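Local coordinates for ribonuclease VapC (Caulobacter crescentus, PDB 5K8J) that acts as the PIN-domain ribonuclease toxin of the VapBC1 toxin-antitoxin pair, probably cleaving RNA with magnesium, and is held inhibited by its antitoxin VapB, at the interface of chains C and A and the interface of chains A and B. Sequence-based numbering; all coordinates share one arbitrary frame. Chains: chain A/B, Ribonuclease VapC; chain C, VapB family protein.

Contact 1: the interface of chains C and A. Residues chain C 55, 58-59; chain A 21, 24-25, 31, 66.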
# COMPACT_ATOMS: atom_id res chain seq x y z
N ILE C 55 -14.47 -28.17 10.75
CA ILE C 55 -13.42 -29.07 10.30
C ILE C 55 -13.76 -30.51 10.66
O ILE C 55 -13.55 -31.43 9.85
CB ILE C 55 -12.07 -28.65 10.88
CG1 ILE C 55 -11.74 -27.24 10.42
CG2 ILE C 55 -10.95 -29.61 10.47
CD1 ILE C 55 -11.69 -27.08 8.90
N LEU C 58 -16.04 -31.63 8.07
CA LEU C 58 -15.35 -31.86 6.80
C LEU C 58 -14.67 -33.22 6.82
O LEU C 58 -14.82 -34.02 5.89
CB LEU C 58 -14.34 -30.75 6.53
CG LEU C 58 -13.35 -30.99 5.40
CD1 LEU C 58 -14.07 -31.21 4.08
CD2 LEU C 58 -12.39 -29.83 5.26
N VAL C 59 -13.92 -33.50 7.89
CA VAL C 59 -13.18 -34.75 7.97
C VAL C 59 -14.13 -35.94 8.04
O VAL C 59 -13.88 -36.99 7.44
CB VAL C 59 -12.20 -34.69 9.15
CG1 VAL C 59 -11.67 -36.08 9.46
CG2 VAL C 59 -11.06 -33.73 8.82
N THR A 21 -5.55 -36.49 7.78
CA THR A 21 -6.91 -36.15 8.15
C THR A 21 -7.04 -36.03 9.67
O THR A 21 -7.73 -35.13 10.17
CB THR A 21 -7.87 -37.18 7.57
OG1 THR A 21 -7.56 -38.47 8.10
CG2 THR A 21 -7.74 -37.24 6.05
N VAL A 24 -5.29 -32.71 11.06
CA VAL A 24 -5.96 -31.44 10.79
C VAL A 24 -6.95 -31.09 11.89
O VAL A 24 -7.12 -29.92 12.23
CB VAL A 24 -6.63 -31.51 9.41
CG1 VAL A 24 -7.72 -30.49 9.28
CG2 VAL A 24 -5.58 -31.28 8.33
N THR A 25 -7.63 -32.10 12.46
CA THR A 25 -8.59 -31.80 13.52
C THR A 25 -7.92 -31.39 14.82
O THR A 25 -8.60 -30.84 15.70
CB THR A 25 -9.49 -33.01 13.78
OG1 THR A 25 -8.71 -34.08 14.32
CG2 THR A 25 -10.12 -33.48 12.50
N ILE A 31 -8.40 -22.82 9.72
CA ILE A 31 -7.63 -23.52 8.70
C ILE A 31 -7.93 -22.89 7.35
O ILE A 31 -9.09 -22.86 6.90
CB ILE A 31 -7.95 -25.02 8.72
CG1 ILE A 31 -7.48 -25.57 10.08
CG2 ILE A 31 -7.27 -25.72 7.57
CD1 ILE A 31 -7.78 -27.00 10.30
N LEU A 66 -13.69 -25.01 3.42
CA LEU A 66 -12.48 -24.28 3.78
C LEU A 66 -12.51 -22.89 3.17
O LEU A 66 -12.88 -22.71 2.00
CB LEU A 66 -11.23 -24.99 3.29
CG LEU A 66 -10.96 -26.36 3.92
CD1 LEU A 66 -9.71 -26.94 3.33
CD2 LEU A 66 -10.85 -26.30 5.45

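Contact 2: the interface of chains A and B. Residues chain A 79, 83, 88, 93, 97; chain B 39, 42-43.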
# COMPACT_ATOMS: atom_id res chain seq x y z
N TYR A 79 5.93 -11.18 -0.85
CA TYR A 79 6.83 -11.90 -1.73
C TYR A 79 8.04 -11.05 -2.07
O TYR A 79 9.17 -11.53 -2.06
CB TYR A 79 6.10 -12.36 -3.01
CG TYR A 79 6.98 -13.16 -3.94
CD1 TYR A 79 7.04 -14.55 -3.85
CD2 TYR A 79 7.78 -12.54 -4.90
CE1 TYR A 79 7.87 -15.29 -4.66
CE2 TYR A 79 8.62 -13.28 -5.72
CZ TYR A 79 8.65 -14.67 -5.59
OH TYR A 79 9.47 -15.44 -6.36
N VAL A 83 12.06 -12.11 -1.40
CA VAL A 83 13.19 -12.19 -2.33
C VAL A 83 14.23 -11.11 -2.03
O VAL A 83 15.42 -11.31 -2.28
CB VAL A 83 12.72 -12.16 -3.80
CG1 VAL A 83 11.92 -13.44 -4.15
CG2 VAL A 83 11.91 -10.90 -4.14
N TYR A 88 16.61 -14.69 -5.21
CA TYR A 88 15.66 -15.30 -6.12
C TYR A 88 15.86 -16.81 -6.20
O TYR A 88 16.99 -17.30 -6.32
CB TYR A 88 15.83 -14.71 -7.52
CG TYR A 88 14.95 -15.35 -8.55
CD1 TYR A 88 13.54 -15.36 -8.42
CD2 TYR A 88 15.51 -15.96 -9.66
CE1 TYR A 88 12.74 -15.94 -9.38
CE2 TYR A 88 14.70 -16.55 -10.64
CZ TYR A 88 13.33 -16.52 -10.49
OH TYR A 88 12.54 -17.10 -11.45
N VAL A 93 9.22 -20.48 -6.20
CA VAL A 93 8.27 -19.38 -6.33
C VAL A 93 6.93 -19.73 -5.67
O VAL A 93 6.38 -18.94 -4.90
CB VAL A 93 8.08 -18.96 -7.80
CG1 VAL A 93 6.96 -17.96 -7.93
CG2 VAL A 93 9.38 -18.40 -8.36
N MSE A 97 5.09 -17.82 -2.58
CA MSE A 97 3.80 -17.17 -2.73
C MSE A 97 2.86 -17.59 -1.61
O MSE A 97 2.19 -16.74 -1.02
CB MSE A 97 3.19 -17.52 -4.10
CG MSE A 97 3.88 -16.82 -5.27
SE MSE A 97 3.04 -17.37 -6.96
CE MSE A 97 1.47 -16.38 -6.83
N VAL B 39 4.63 -11.20 -9.50
CA VAL B 39 5.49 -12.11 -8.73
C VAL B 39 6.74 -12.49 -9.52
O VAL B 39 7.87 -12.44 -8.99
CB VAL B 39 4.70 -13.36 -8.28
CG1 VAL B 39 5.66 -14.45 -7.71
CG2 VAL B 39 3.69 -12.96 -7.23
N GLU B 42 9.05 -9.43 -9.70
CA GLU B 42 9.69 -9.12 -8.43
C GLU B 42 10.89 -10.02 -8.18
O GLU B 42 11.95 -9.56 -7.74
CB GLU B 42 8.68 -9.25 -7.26
CG GLU B 42 7.44 -8.32 -7.28
CD GLU B 42 7.74 -6.93 -6.81
OE1 GLU B 42 8.93 -6.65 -6.54
OE2 GLU B 42 6.78 -6.12 -6.68
N GLY B 43 10.73 -11.32 -8.48
CA GLY B 43 11.87 -12.23 -8.35
C GLY B 43 12.97 -11.89 -9.33
O GLY B 43 14.16 -11.92 -8.99
O HOH W 1 9.51 -14.69 -8.82

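Contact 3: the interface of chains C and A. Residues chain C 58-59, 62; chain A 13, 21, 61-62.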
# COMPACT_ATOMS: atom_id res chain seq x y z
N LEU C 58 -16.04 -31.63 8.07
CA LEU C 58 -15.35 -31.86 6.80
C LEU C 58 -14.67 -33.22 6.82
O LEU C 58 -14.82 -34.02 5.89
CB LEU C 58 -14.34 -30.75 6.53
CG LEU C 58 -13.35 -30.99 5.40
CD1 LEU C 58 -14.07 -31.21 4.08
CD2 LEU C 58 -12.39 -29.83 5.26
N VAL C 59 -13.92 -33.50 7.89
CA VAL C 59 -13.18 -34.75 7.97
C VAL C 59 -14.13 -35.94 8.04
O VAL C 59 -13.88 -36.99 7.44
CB VAL C 59 -12.20 -34.69 9.15
CG1 VAL C 59 -11.67 -36.08 9.46
CG2 VAL C 59 -11.06 -33.73 8.82
N LEU C 62 -15.44 -36.45 4.43
CA LEU C 62 -14.41 -37.12 3.63
C LEU C 62 -14.28 -38.59 4.00
O LEU C 62 -14.09 -39.44 3.12
CB LEU C 62 -13.08 -36.39 3.81
CG LEU C 62 -13.02 -35.00 3.18
CD1 LEU C 62 -11.76 -34.27 3.58
CD2 LEU C 62 -13.13 -35.06 1.66
N LEU A 13 -5.07 -34.52 2.14
CA LEU A 13 -6.46 -34.45 2.59
C LEU A 13 -7.41 -34.86 1.45
O LEU A 13 -8.23 -35.77 1.61
CB LEU A 13 -6.73 -33.03 3.10
CG LEU A 13 -7.99 -32.67 3.88
CD1 LEU A 13 -8.19 -33.64 5.05
CD2 LEU A 13 -7.87 -31.25 4.39
N THR A 21 -5.55 -36.49 7.78
CA THR A 21 -6.91 -36.15 8.15
C THR A 21 -7.04 -36.03 9.67
O THR A 21 -7.73 -35.13 10.17
CB THR A 21 -7.87 -37.18 7.57
OG1 THR A 21 -7.56 -38.47 8.10
CG2 THR A 21 -7.74 -37.24 6.05
N VAL A 61 -15.98 -30.95 -1.68
CA VAL A 61 -16.36 -30.80 -0.27
C VAL A 61 -15.35 -29.93 0.47
O VAL A 61 -15.73 -29.06 1.26
CB VAL A 61 -16.57 -32.17 0.41
CG1 VAL A 61 -17.66 -32.97 -0.29
CG2 VAL A 61 -15.34 -32.98 0.45
N MSE A 62 -14.06 -30.11 0.21
CA MSE A 62 -13.04 -29.25 0.83
C MSE A 62 -13.22 -27.79 0.49
O MSE A 62 -13.08 -26.91 1.35
CB MSE A 62 -11.63 -29.68 0.41
CG MSE A 62 -11.29 -31.08 0.82
SE MSE A 62 -9.59 -31.60 0.09
CE MSE A 62 -8.64 -30.23 1.02

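Contact 1: the interface of chains C and A
C:Ile55, at the start of antitoxin helix 55-64, meets A:Val24, A:Ile31 and A:Leu66 of the toxin, and this apolar patch is part of the grip of VapB on the PIN-domain protein. Its two branches diverge to different partners. With CG1 anti to the carbonyl carbon and CG2 anti to the backbone N (chi1 -60°), the short branch reaches toxin helix 18-26, where CG2 of C:Ile55 lies 3.5 Å from CG1 of A:Val24. The longer branch turns away, and its tip CD1 stands 3.6 Å from CD2 of A:Leu66, in the loop after helix 49-65. Both of these side-chain pairs cross at about a right angle. Between them comes A:Ile31 of strand 31-34, whose CD1 tip faces the fork of the isoleucine, 4.0 Å from CG1 of C:Ile55. C:Leu58 adds one methyl to the same cluster, with CD2 3.9 Å from CD2 of A:Leu66, so CD2 of A:Leu66 touches both C:Ile55 and C:Leu58.

A second set of contacts is partly polar on the toxin side but bonds nothing across. The methyl of A:Thr25, not its hydroxyl, faces the antitoxin: OG1 sits between the backbone N and the carbonyl carbon (chi1 67°), which leaves CG2 pointing at C:Val59. The carbonyl O of A:Thr21 is met by carbon, CG2 of C:Val59 at 3.9 Å. That same CG2 of C:Val59 is 3.8 Å from CG2 of A:Thr25.

Contact 2: the interface of chains A and B
B:Val39 lays a methyl over one face of the phenol ring of A:Tyr79 where two PIN-domain toxins of the VapC family meet in the deposited assembly, probably as the toxin dimer; the interface is two-fold symmetric, so the same contact recurs with the chains exchanged. The methyl CG1 of B:Val39 sits over the ring centre, 3.7 Å from the centroid, and the two side chains cross at about a right angle: a CH-pi contact. CG1 is anti to its own backbone N (chi1 169°), which projects it from helix 35-45 toward helices 73-86 and 93-104 of chain A. Around that methyl, A:Val93 runs past in the opposite direction, its CG1 3.8 Å from CG1 of B:Val39. Selenomethionine A:Met97 approaches on an oblique course and touches the same methyl with CG and, less closely, with the selenium. Its terminal CE, on a chain bent at chi3 (75°), reaches instead the other branch, CG2 of B:Val39 at 4.1 Å.

The tyrosine hydroxyl is joined to the partner's backbone by water: OH of A:Tyr79 lies 2.6 Å from water 1, which is 2.8 Å from the carbonyl O of B:Val39. At the edge of this ring, in its plane, stands the backbone N of B:Gly43. A:Tyr88 meets the same glycine, its ring carbon CD1 3.6 Å from CA of B:Gly43, while the carbonyl O of B:Gly43 is 3.5 Å from CG of A:Tyr88.

Contact 3: the interface of chains C and A
The first torsions of C:Leu62 and A:Val61 turn their methyls toward each other. In C:Leu62, CG is anti to the carbonyl carbon (chi1 -69°), which sends the isobutyl fork from antitoxin helix 55-64 toward the toxin. In A:Val61 of helix 49-65, chi1 of -59° places CG2 between the backbone N and the carbonyl carbon, and this is the methyl that meets the leucine. The two side chains slide past each other in opposite directions, with CD2 of C:Leu62 only 3.3 Å from CG2 of A:Val61. At 1.60 Å resolution this is a tighter approach than usual for two methyls and indicates close packing.

The other methyl of C:Leu62 serves a different helix: CD1 lies 3.9 Å from CD1 of A:Leu13, on toxin helix 7-15, and the side chains cross at about a right angle. The fork therefore bridges helices 7-15 and 49-65 through its two branches.

One turn earlier, C:Leu58 contributes CD1, the branch that does not touch A:Leu66. It rests on main chain, not on side-chain tips, coming 3.9 Å from the carbonyl O of A:Val61, a van der Waals contact. The patch is apolar from the antitoxin side, and it continues the hydrophobic face of helix 55-64 toward its C-terminal end. Beside that carbonyl, the same CD1 of C:Leu58 also lies 3.9 Å from CA of selenomethionine A:Met62.

Contact 1 and contact 3 are neighbouring parts of one antitoxin-toxin interface: their C-alpha centres lie about 6 Å apart, and C:Leu58, C:Val59 and A:Thr21 belong to both. Toxin helix 18-26 contributes to both; helix 49-65 gives A:Val61 and A:Met62 to contact 3, and A:Leu66, just past its end, belongs to contact 1. Contact 2 is separate, about 30 Å from contact 1 and 31 Å from contact 3 between C-alpha centres, and sets helices 73-86 and 93-104 and loop residue A:Tyr88 against helix 35-45 of chain B. One toxin chain can therefore hold VapB and a second toxin together, consistent with the deposited assembly.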